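Local coordinates for sensor protein kinase HptS (Staphylococcus aureus, PDB 6LKI), which probably serves as the sensor histidine kinase of a two-component system that responds to extracellular hexose phosphates and controls their uptake, at residues H14-Q19 with Y84-H89; R47-L52 with Y98-Y103. All blocks are in the same frame, centred on the assembly; numbering follows the deposited sequence.

Interaction 1 of 2, residues H14-Q19 with Y84-H89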
# COMPACT_ATOMS: atom_id res chain seq x y z
N HIS B 14 -22.82 -14.18 11.68
CA HIS B 14 -22.10 -15.39 12.09
C HIS B 14 -22.12 -16.44 10.99
O HIS B 14 -21.09 -17.05 10.69
CB HIS B 14 -22.73 -15.94 13.38
CG HIS B 14 -22.19 -17.27 13.80
ND1 HIS B 14 -20.85 -17.57 13.77
CD2 HIS B 14 -22.82 -18.37 14.28
CE1 HIS B 14 -20.68 -18.81 14.20
NE2 HIS B 14 -21.86 -19.31 14.52
N HIS B 15 -23.28 -16.64 10.36
CA HIS B 15 -23.40 -17.65 9.32
C HIS B 15 -22.63 -17.26 8.06
O HIS B 15 -21.98 -18.10 7.44
CB HIS B 15 -24.88 -17.89 8.99
CG HIS B 15 -25.12 -19.04 8.07
ND1 HIS B 15 -25.00 -20.36 8.48
CD2 HIS B 15 -25.49 -19.08 6.77
CE1 HIS B 15 -25.28 -21.15 7.46
NE2 HIS B 15 -25.58 -20.41 6.41
N THR B 16 -22.69 -15.98 7.68
CA THR B 16 -22.01 -15.53 6.47
C THR B 16 -20.50 -15.70 6.58
O THR B 16 -19.84 -16.14 5.64
CB THR B 16 -22.37 -14.08 6.17
OG1 THR B 16 -23.77 -13.97 5.90
CG2 THR B 16 -21.59 -13.56 4.96
N GLU B 17 -19.93 -15.36 7.75
CA GLU B 17 -18.49 -15.50 7.93
C GLU B 17 -18.06 -16.96 7.87
O GLU B 17 -16.99 -17.27 7.34
CB GLU B 17 -18.07 -14.87 9.26
CG GLU B 17 -16.62 -14.43 9.29
CD GLU B 17 -15.68 -15.53 9.75
OE1 GLU B 17 -16.17 -16.53 10.31
OE2 GLU B 17 -14.46 -15.39 9.55
N LYS B 18 -18.89 -17.86 8.40
CA LYS B 18 -18.61 -19.29 8.29
C LYS B 18 -18.57 -19.73 6.83
O LYS B 18 -17.66 -20.47 6.42
CB LYS B 18 -19.66 -20.08 9.07
CG LYS B 18 -19.62 -21.61 8.93
CD LYS B 18 -20.50 -22.11 7.78
CE LYS B 18 -19.88 -23.32 7.12
NZ LYS B 18 -20.46 -23.62 5.78
N GLN B 19 -19.54 -19.29 6.04
CA GLN B 19 -19.59 -19.68 4.63
C GLN B 19 -18.37 -19.17 3.88
O GLN B 19 -17.89 -19.85 2.96
CB GLN B 19 -20.88 -19.16 3.99
CG GLN B 19 -22.14 -19.64 4.68
CD GLN B 19 -23.12 -20.29 3.73
OE1 GLN B 19 -23.20 -19.92 2.56
NE2 GLN B 19 -23.86 -21.28 4.22
N TYR B 84 -17.43 -2.31 6.14
CA TYR B 84 -16.92 -3.14 7.23
C TYR B 84 -16.01 -4.22 6.64
O TYR B 84 -16.47 -5.07 5.88
CB TYR B 84 -18.06 -3.77 8.01
CG TYR B 84 -17.62 -4.76 9.06
CD1 TYR B 84 -16.80 -4.37 10.11
CD2 TYR B 84 -18.03 -6.09 9.01
CE1 TYR B 84 -16.39 -5.28 11.08
CE2 TYR B 84 -17.63 -7.00 9.97
CZ TYR B 84 -16.82 -6.59 11.00
OH TYR B 84 -16.41 -7.49 11.96
N LEU B 85 -14.73 -4.17 7.00
CA LEU B 85 -13.80 -5.22 6.59
C LEU B 85 -14.16 -6.51 7.33
O LEU B 85 -14.00 -6.60 8.55
CB LEU B 85 -12.36 -4.81 6.89
CG LEU B 85 -11.30 -5.85 6.52
CD1 LEU B 85 -11.43 -6.26 5.07
CD2 LEU B 85 -9.90 -5.31 6.80
N PHE B 86 -14.44 -7.44 6.47
CA PHE B 86 -15.13 -8.54 7.12
C PHE B 86 -14.37 -9.86 7.04
O PHE B 86 -14.33 -10.60 8.03
CB PHE B 86 -16.53 -8.71 6.51
CG PHE B 86 -17.31 -9.87 7.06
CD1 PHE B 86 -17.96 -9.77 8.28
CD2 PHE B 86 -17.40 -11.06 6.36
CE1 PHE B 86 -18.67 -10.84 8.79
CE2 PHE B 86 -18.11 -12.13 6.87
CZ PHE B 86 -18.75 -12.02 8.09
N SER B 87 -13.43 -10.06 6.17
CA SER B 87 -12.49 -11.17 6.16
C SER B 87 -11.28 -10.81 5.31
O SER B 87 -11.37 -10.03 4.36
CB SER B 87 -13.14 -12.46 5.63
OG SER B 87 -13.47 -12.34 4.26
N THR B 88 -10.14 -11.39 5.67
CA THR B 88 -8.89 -11.23 4.95
C THR B 88 -8.23 -12.59 4.82
O THR B 88 -8.14 -13.33 5.81
CB THR B 88 -7.94 -10.25 5.66
OG1 THR B 88 -8.62 -9.01 5.90
CG2 THR B 88 -6.70 -10.00 4.83
N HIS B 89 -7.79 -12.94 3.61
CA HIS B 89 -7.15 -14.22 3.37
C HIS B 89 -5.95 -14.03 2.46
O HIS B 89 -6.01 -13.28 1.47
CB HIS B 89 -8.12 -15.23 2.74
CG HIS B 89 -9.17 -15.73 3.69
ND1 HIS B 89 -10.39 -15.11 3.84
CD2 HIS B 89 -9.17 -16.79 4.53
CE1 HIS B 89 -11.10 -15.77 4.74
NE2 HIS B 89 -10.39 -16.79 5.18
O HOH W 1 -13.25 -13.11 9.19

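Interaction 2 of 2, residues R47-L52 with Y98-Y103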
# COMPACT_ATOMS: atom_id res chain seq x y z
N ARG B 47 -16.05 -16.26 -11.38
CA ARG B 47 -17.28 -17.03 -11.25
C ARG B 47 -17.46 -17.57 -9.84
O ARG B 47 -18.56 -17.52 -9.28
CB ARG B 47 -17.28 -18.18 -12.26
CG ARG B 47 -17.56 -17.76 -13.70
CD ARG B 47 -17.30 -18.91 -14.66
NE ARG B 47 -17.61 -18.55 -16.04
CZ ARG B 47 -17.34 -19.33 -17.09
NH1 ARG B 47 -16.75 -20.50 -16.91
NH2 ARG B 47 -17.65 -18.93 -18.31
N GLU B 48 -16.38 -18.08 -9.24
CA GLU B 48 -16.47 -18.62 -7.88
C GLU B 48 -16.72 -17.52 -6.86
O GLU B 48 -17.52 -17.70 -5.93
CB GLU B 48 -15.20 -19.40 -7.54
CG GLU B 48 -14.98 -20.62 -8.41
CD GLU B 48 -16.14 -21.59 -8.36
OE1 GLU B 48 -16.52 -22.01 -7.24
OE2 GLU B 48 -16.69 -21.91 -9.43
N LEU B 49 -16.05 -16.38 -7.01
CA LEU B 49 -16.22 -15.29 -6.06
C LEU B 49 -17.62 -14.67 -6.15
O LEU B 49 -18.25 -14.40 -5.13
CB LEU B 49 -15.15 -14.22 -6.28
CG LEU B 49 -13.72 -14.60 -5.89
CD1 LEU B 49 -12.74 -13.51 -6.31
CD2 LEU B 49 -13.61 -14.86 -4.39
N LEU B 50 -18.11 -14.45 -7.37
CA LEU B 50 -19.46 -13.91 -7.52
C LEU B 50 -20.51 -14.92 -7.06
O LEU B 50 -21.57 -14.51 -6.55
CB LEU B 50 -19.70 -13.50 -8.97
CG LEU B 50 -18.97 -12.23 -9.39
CD1 LEU B 50 -18.99 -12.05 -10.90
CD2 LEU B 50 -19.57 -11.02 -8.69
N LYS B 51 -20.25 -16.21 -7.23
CA LYS B 51 -21.17 -17.22 -6.70
C LYS B 51 -21.23 -17.14 -5.18
O LYS B 51 -22.32 -17.23 -4.59
CB LYS B 51 -20.74 -18.61 -7.15
CG LYS B 51 -21.68 -19.73 -6.73
CD LYS B 51 -21.29 -21.05 -7.38
CE LYS B 51 -21.24 -20.92 -8.90
NZ LYS B 51 -20.74 -22.16 -9.55
N LEU B 52 -20.08 -16.97 -4.53
CA LEU B 52 -20.05 -16.86 -3.07
C LEU B 52 -20.75 -15.59 -2.60
O LEU B 52 -21.49 -15.63 -1.61
CB LEU B 52 -18.60 -16.89 -2.58
CG LEU B 52 -18.37 -16.55 -1.11
CD1 LEU B 52 -18.82 -17.70 -0.22
CD2 LEU B 52 -16.91 -16.21 -0.85
N TYR B 98 -2.07 -13.91 -3.74
CA TYR B 98 -3.05 -12.84 -3.82
C TYR B 98 -3.73 -12.67 -2.46
O TYR B 98 -3.94 -13.64 -1.73
CB TYR B 98 -4.11 -13.14 -4.89
CG TYR B 98 -3.57 -13.07 -6.31
CD1 TYR B 98 -2.76 -14.08 -6.81
CD2 TYR B 98 -3.89 -12.01 -7.14
CE1 TYR B 98 -2.27 -14.03 -8.10
CE2 TYR B 98 -3.40 -11.95 -8.43
CZ TYR B 98 -2.60 -12.96 -8.91
OH TYR B 98 -2.12 -12.90 -10.20
N MET B 99 -4.06 -11.42 -2.14
CA MET B 99 -4.79 -11.10 -0.92
C MET B 99 -6.27 -10.92 -1.26
O MET B 99 -6.60 -10.16 -2.18
CB MET B 99 -4.24 -9.83 -0.27
CG MET B 99 -2.80 -9.94 0.22
SD MET B 99 -2.56 -11.26 1.43
CE MET B 99 -3.71 -10.77 2.71
N LEU B 100 -7.13 -11.61 -0.53
CA LEU B 100 -8.57 -11.51 -0.72
C LEU B 100 -9.18 -10.83 0.50
O LEU B 100 -9.11 -11.35 1.62
CB LEU B 100 -9.20 -12.89 -0.92
CG LEU B 100 -10.73 -12.92 -0.98
CD1 LEU B 100 -11.24 -12.09 -2.16
CD2 LEU B 100 -11.25 -14.35 -1.06
N LYS B 101 -9.78 -9.68 0.27
CA LYS B 101 -10.53 -9.01 1.28
C LYS B 101 -11.98 -8.91 0.91
O LYS B 101 -12.28 -8.62 -0.18
CB LYS B 101 -9.98 -7.63 1.47
CG LYS B 101 -8.53 -7.61 1.75
CD LYS B 101 -8.18 -6.34 2.45
CE LYS B 101 -6.86 -5.82 2.01
NZ LYS B 101 -5.72 -6.65 2.47
N ILE B 102 -12.86 -9.13 1.87
CA ILE B 102 -14.30 -9.07 1.65
C ILE B 102 -14.87 -7.99 2.57
O ILE B 102 -14.65 -8.02 3.78
CB ILE B 102 -14.98 -10.42 1.91
CG1 ILE B 102 -14.47 -11.46 0.91
CG2 ILE B 102 -16.49 -10.29 1.81
CD1 ILE B 102 -15.06 -12.84 1.10
N TYR B 103 -15.60 -7.04 1.98
CA TYR B 103 -16.17 -5.92 2.70
C TYR B 103 -17.69 -6.04 2.72
O TYR B 103 -18.30 -6.47 1.74
CB TYR B 103 -15.77 -4.58 2.06
CG TYR B 103 -14.28 -4.32 2.06
CD1 TYR B 103 -13.47 -4.81 1.05
CD2 TYR B 103 -13.69 -3.59 3.08
CE1 TYR B 103 -12.11 -4.58 1.04
CE2 TYR B 103 -12.33 -3.35 3.08
CZ TYR B 103 -11.55 -3.84 2.06
OH TYR B 103 -10.19 -3.60 2.06

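Interaction 1 of 2, residues H14-Q19 with Y84-H89
Phe86 reaches from its strand to the helix segment His14-Gln19 and lays its ring beside Thr16 and Glu17. The apolar part of the contact centres on this one ring: CG of Phe86 lies anti to the backbone N (chi1 177°), which carries the ring out to the helix. Thr16 CG2 approaches Phe86 CE2 obliquely at 4.2 Å, while the backbone N of Glu17 lies at the ring's edge, in plane. The aliphatic part of Glu17 also crosses the end of the ring, but its CB is modelled implausibly close, so that detail is doubtful.

The polar part runs through water. Glu17 bends at chi2 (-89°), and its carboxylate stands 70° from the ring plane. One water donates to Glu17 OE2 at 2.6 Å and to Phe86 O at 3.0 Å, joining the helix side chain to the strand backbone. Glu17 OE2 also accepts a hydrogen bond from Gln21 NE2, and Gln21 OE1 is in turn hydrogen-bonded to His89 NE2. Thr16 turns its hydroxyl back to the carbonyl of Ser12, one turn earlier.

Phe86 and Ser87 form a classic beta bulge opposite Ile102. The bulge puts an extra residue into strand 84-92, an outermost strand of the sheet within this chain, where that strand pairs with strand 97-106; helix 2-31 packs on it through Ile20, and His160 meets the Phe86 ring from a loop.

Interaction 2 of 2, residues R47-L52 with Y98-Y103
Leu49 and Leu100 meet methyl to methyl, with Leu49 CD2 4.1 Å from Leu100 CD2. The two side chains slide past each other in opposite directions. With CG anti to the carbonyl carbon (chi1 -71°), Leu49 presents CD2 to the strand, and Leu100, with CG anti to the backbone N (chi1 174°), brings its own CD2 up to meet it. One helical turn further on, Leu52 CD2 lies 4.3 Å from Ile102 CD1, a second methyl pair. All four residues are buried, and the interface between these segments is purely apolar, with no hydrogen bond across it. The backbones stay well separated: even the nearest CA atoms, those of Leu49 and Leu100, are 10.1 Å apart, so side chains alone span the gap.

This is helix-on-sheet packing, in which residues three apart on helix 39-55 meet alternate residues on strand 97-106. The antiparallel sheet, with strand order 2-1-4-3 and helices over one face, is consistent with a PAS-like Cache sensor domain. Helix 2-31 shares the same apolar layer: Phe23 packs on both Leu49 and Leu52, while Ile24 touches Leu100 and Ile20 touches Ile102. Leu64 of strand 59-66 flanks Leu100.

Polar bonds lie outside this core. Glu48 OE1 is hydrogen-bonded to His27 NE2 and so ties the two helices together. Met99 and Lys101 point from the opposite face of the strand and reach a chain of another protein, an acidic side chain of which forms a salt bridge with Lys101 NZ.

How the interactions relate
The centres of interactions 1 and 2 lie about 11 Å apart on one antiparallel sheet. Along the chain the segments come in the order 14-19, 47-52, 84-89, 98-103, two on helices and then two on strands, so the two contacts alternate. Two successive helices, 2-31 and 39-55, pack on two successive strands, 84-92 and 97-106, which are neighbours in the sheet. Direct links join the strand halves: Phe86 N lies 2.8 Å from Ile102 O, and His89 O lies 2.8 Å from Leu100 N, both probable hydrogen bonds. The helices cover one face of the sheet, and the opposite face of strand 97-106 meets a chain of another protein, consistent with a single sensor module.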